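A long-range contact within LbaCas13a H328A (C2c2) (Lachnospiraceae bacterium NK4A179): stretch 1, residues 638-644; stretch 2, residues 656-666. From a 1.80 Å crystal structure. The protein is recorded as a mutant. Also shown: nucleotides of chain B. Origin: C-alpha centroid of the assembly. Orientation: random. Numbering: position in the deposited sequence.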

# COMPACT_ATOMS: atom_id res chain seq x y z
N VAL A 638 2.35 -31.58 15.80
CA VAL A 638 1.68 -30.29 16.02
C VAL A 638 0.33 -30.26 15.31
O VAL A 638 -0.67 -29.79 15.86
CB VAL A 638 2.58 -29.14 15.53
CG1 VAL A 638 1.80 -27.83 15.53
CG2 VAL A 638 3.83 -29.03 16.38
N MET A 639 0.30 -30.72 14.06
CA MET A 639 -0.94 -30.62 13.30
C MET A 639 -2.00 -31.57 13.85
O MET A 639 -3.18 -31.20 13.92
CB MET A 639 -0.67 -30.89 11.82
CG MET A 639 0.24 -29.85 11.15
SD MET A 639 -0.16 -28.14 11.59
CE MET A 639 -1.72 -27.94 10.74
N LYS A 640 -1.60 -32.77 14.27
CA LYS A 640 -2.57 -33.67 14.90
C LYS A 640 -3.02 -33.13 16.25
O LYS A 640 -4.19 -33.25 16.62
CB LYS A 640 -1.99 -35.09 15.03
CG LYS A 640 -1.64 -35.49 16.47
CD LYS A 640 -1.06 -36.89 16.57
CE LYS A 640 -0.38 -37.08 17.92
NZ LYS A 640 -1.22 -36.56 19.04
N ASP A 641 -2.11 -32.50 16.99
CA ASP A 641 -2.47 -31.90 18.27
C ASP A 641 -3.48 -30.77 18.09
O ASP A 641 -4.32 -30.55 18.97
CB ASP A 641 -1.23 -31.38 18.99
CG ASP A 641 -0.45 -32.49 19.66
OD1 ASP A 641 -0.92 -33.66 19.61
OD2 ASP A 641 0.63 -32.20 20.22
N LYS A 642 -3.44 -30.05 16.96
CA LYS A 642 -4.45 -29.01 16.74
C LYS A 642 -5.84 -29.62 16.53
O LYS A 642 -6.84 -29.00 16.90
CB LYS A 642 -4.08 -28.14 15.53
CG LYS A 642 -2.76 -27.43 15.71
CD LYS A 642 -2.49 -26.49 14.55
CE LYS A 642 -3.28 -25.21 14.72
NZ LYS A 642 -2.87 -24.18 13.71
N PHE A 643 -5.92 -30.80 15.91
CA PHE A 643 -7.19 -31.52 15.90
C PHE A 643 -7.66 -31.79 17.32
O PHE A 643 -8.81 -31.52 17.69
CB PHE A 643 -7.05 -32.83 15.12
CG PHE A 643 -7.40 -32.73 13.66
CD1 PHE A 643 -7.08 -31.60 12.93
CD2 PHE A 643 -8.03 -33.79 13.02
CE1 PHE A 643 -7.40 -31.51 11.58
CE2 PHE A 643 -8.35 -33.71 11.67
CZ PHE A 643 -8.02 -32.56 10.94
N TYR A 644 -6.75 -32.31 18.16
CA TYR A 644 -7.10 -32.63 19.53
C TYR A 644 -7.49 -31.39 20.32
O TYR A 644 -8.54 -31.35 20.97
CB TYR A 644 -5.93 -33.33 20.21
CG TYR A 644 -6.21 -33.73 21.64
CD1 TYR A 644 -6.79 -34.97 21.94
CD2 TYR A 644 -5.92 -32.88 22.69
CE1 TYR A 644 -7.06 -35.33 23.24
CE2 TYR A 644 -6.19 -33.23 24.00
CZ TYR A 644 -6.76 -34.47 24.27
OH TYR A 644 -7.03 -34.84 25.56
N ASP A 656 -11.51 -42.03 11.79
CA ASP A 656 -11.99 -41.10 10.77
C ASP A 656 -11.12 -39.84 10.73
O ASP A 656 -10.80 -39.35 9.64
CB ASP A 656 -13.44 -40.71 11.02
CG ASP A 656 -14.40 -41.88 10.86
OD1 ASP A 656 -13.94 -43.01 10.58
OD2 ASP A 656 -15.63 -41.66 11.00
N LEU A 657 -10.75 -39.32 11.90
CA LEU A 657 -9.87 -38.16 11.95
C LEU A 657 -8.48 -38.50 11.44
O LEU A 657 -7.81 -37.65 10.83
CB LEU A 657 -9.80 -37.60 13.37
CG LEU A 657 -11.14 -37.05 13.87
CD1 LEU A 657 -11.07 -36.65 15.35
CD2 LEU A 657 -11.60 -35.89 13.00
N LYS A 658 -8.01 -39.72 11.69
CA LYS A 658 -6.71 -40.12 11.16
C LYS A 658 -6.72 -40.10 9.65
O LYS A 658 -5.76 -39.62 9.02
CB LYS A 658 -6.33 -41.52 11.66
CG LYS A 658 -5.09 -42.08 10.93
CD LYS A 658 -5.07 -43.60 10.93
CE LYS A 658 -4.59 -44.12 12.26
NZ LYS A 658 -3.25 -43.55 12.56
N LYS A 659 -7.78 -40.63 9.03
CA LYS A 659 -7.89 -40.59 7.58
C LYS A 659 -7.80 -39.15 7.08
O LYS A 659 -7.06 -38.86 6.14
CB LYS A 659 -9.19 -41.23 7.12
CG LYS A 659 -9.41 -41.17 5.63
CD LYS A 659 -10.40 -40.08 5.27
CE LYS A 659 -11.02 -40.30 3.90
NZ LYS A 659 -10.03 -40.14 2.79
N LEU A 660 -8.56 -38.25 7.71
CA LEU A 660 -8.52 -36.84 7.34
C LEU A 660 -7.12 -36.26 7.54
O LEU A 660 -6.59 -35.58 6.66
CB LEU A 660 -9.56 -36.06 8.16
CG LEU A 660 -9.66 -34.55 7.90
CD1 LEU A 660 -9.91 -34.27 6.43
CD2 LEU A 660 -10.78 -33.95 8.72
N LEU A 661 -6.52 -36.52 8.71
CA LEU A 661 -5.19 -35.99 9.01
C LEU A 661 -4.19 -36.37 7.93
O LEU A 661 -3.40 -35.53 7.46
CB LEU A 661 -4.71 -36.52 10.36
CG LEU A 661 -5.26 -35.86 11.62
CD1 LEU A 661 -4.97 -36.76 12.82
CD2 LEU A 661 -4.65 -34.46 11.81
N ILE A 662 -4.20 -37.64 7.52
CA ILE A 662 -3.28 -38.08 6.48
C ILE A 662 -3.59 -37.37 5.17
O ILE A 662 -2.68 -36.92 4.47
CB ILE A 662 -3.33 -39.61 6.33
CG1 ILE A 662 -2.81 -40.28 7.60
CG2 ILE A 662 -2.51 -40.06 5.13
CD1 ILE A 662 -3.06 -41.77 7.66
N ASP A 663 -4.88 -37.24 4.83
CA ASP A 663 -5.25 -36.53 3.60
C ASP A 663 -4.75 -35.10 3.61
O ASP A 663 -4.23 -34.61 2.60
CB ASP A 663 -6.77 -36.52 3.44
CG ASP A 663 -7.34 -37.86 3.06
OD1 ASP A 663 -6.57 -38.81 2.75
OD2 ASP A 663 -8.58 -37.96 3.07
N LEU A 664 -4.89 -34.40 4.74
CA LEU A 664 -4.59 -32.97 4.77
C LEU A 664 -3.09 -32.70 4.80
O LEU A 664 -2.64 -31.71 4.22
CB LEU A 664 -5.26 -32.31 5.97
CG LEU A 664 -6.80 -32.32 5.97
CD1 LEU A 664 -7.35 -31.40 7.04
CD2 LEU A 664 -7.37 -31.94 4.59
N TYR A 665 -2.31 -33.56 5.46
CA TYR A 665 -0.94 -33.19 5.81
C TYR A 665 0.12 -34.09 5.19
O TYR A 665 1.31 -33.89 5.47
CB TYR A 665 -0.81 -33.16 7.33
CG TYR A 665 -1.84 -32.24 7.95
CD1 TYR A 665 -2.04 -30.95 7.44
CD2 TYR A 665 -2.63 -32.64 9.02
CE1 TYR A 665 -3.00 -30.11 7.98
CE2 TYR A 665 -3.59 -31.80 9.57
CZ TYR A 665 -3.77 -30.53 9.05
OH TYR A 665 -4.72 -29.69 9.59
N LYS A 666 -0.27 -35.05 4.34
CA LYS A 666 0.70 -35.92 3.69
C LYS A 666 1.63 -35.14 2.77
O LYS A 666 2.79 -35.51 2.60
CB LYS A 666 -0.02 -37.02 2.89
CG LYS A 666 -0.88 -36.51 1.73
CD LYS A 666 -1.68 -37.62 1.07
CE LYS A 666 -2.82 -37.05 0.21
NZ LYS A 666 -3.60 -38.11 -0.49
P A B 36 -5.14 -21.37 13.33
OP1 A B 36 -4.95 -22.67 14.03
OP2 A B 36 -5.81 -21.31 12.02
O5' A B 36 -5.91 -20.37 14.28
C5' A B 36 -7.24 -20.64 14.67
C4' A B 36 -7.42 -20.40 16.15
O4' A B 36 -6.56 -21.30 16.90
C3' A B 36 -7.09 -19.01 16.63
O3' A B 36 -7.87 -18.82 17.81
C2' A B 36 -5.61 -19.15 17.01
O2' A B 36 -5.12 -18.16 17.88
C1' A B 36 -5.63 -20.53 17.67
N9 A B 36 -4.38 -21.29 17.64
C8 A B 36 -3.45 -21.42 16.65
N7 A B 36 -2.49 -22.27 16.95
C5 A B 36 -2.83 -22.73 18.22
C6 A B 36 -2.23 -23.66 19.10
N6 A B 36 -1.09 -24.30 18.82
N1 A B 36 -2.84 -23.89 20.28
C2 A B 36 -3.98 -23.25 20.56
N3 A B 36 -4.64 -22.37 19.81
C4 A B 36 -4.00 -22.16 18.64
O HOH W 1 -4.70 -29.38 12.31

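Two helical segments pack here at a steep antiparallel angle: their N-to-C directions differ by 137°, and their axes come no closer than 10.9 Å. That spacing is wide enough for an aromatic ring to fill the gap, and no direct hydrogen bond crosses it. The backbones run nearest where Lys640 meets Leu661, CA to CA 6.9 Å; there the CD2 methyl of Leu661 lies 3.8 Å from CA of Lys640, packing against main chain as well as side chain.

Phe643 is the knob of this contact and has more of its surface covered by the other stretch than any other residue in it. Its side chain sits among Leu657, Leu660, Leu661 and Tyr665, with chi1 at -93°, between the usual wells, and chi2 at 37°. In this pose one ring face meets Leu661, whose CD2 stands 3.6 Å from the ring centroid and only 9° off the normal, a well-centred CH-pi contact. The m, t conformation of Leu661 puts that methyl over the ring. The ring edge is lined by aliphatic carbon: CZ of Phe643 is 3.8 Å from CD2 of Leu660 and 4.1 Å from CD1 of Leu664. Leu660 differs from the other leucines in adopting t, p, whereas Leu657, Leu661 and Leu664 are all m, t.

Met639, one helical turn before Phe643, pairs with Tyr665. All three of its chi angles are m, a compact fold that brings CE to 3.7 Å from CZ of Tyr665. Its CB lies over the tyrosine face, 4.0 Å from the centroid of the Tyr665 ring, while SD lies obliquely at 5.2 Å from the same centroid. Phe643 meets that tyrosine ring at its edge, so the two aromatics adjoin without stacking.

The one polar link between the stretches passes through a water, which donates to Met639 O at 2.9 Å and to Tyr665 OH at 2.7 Å. The tyrosine can thus lay its ring against apolar neighbours while its hydroxyl remains hydrogen-bonded.

The lysines of the first helix show how a long chain can leave the interface. Lys640 starts sideways, its CB 4.1 Å from CD1 of Leu661, but its end leads away and NZ forms a salt bridge with OD1 of Asp641 at 3.0 Å; its chi1 of 108° lies off the wells. Lys642 has its CA-to-CB bond toward the second helix yet makes no contact with it; its NZ instead donates to OP1 of A36 in chain B at 2.6 Å, tying this helix to the nucleic acid.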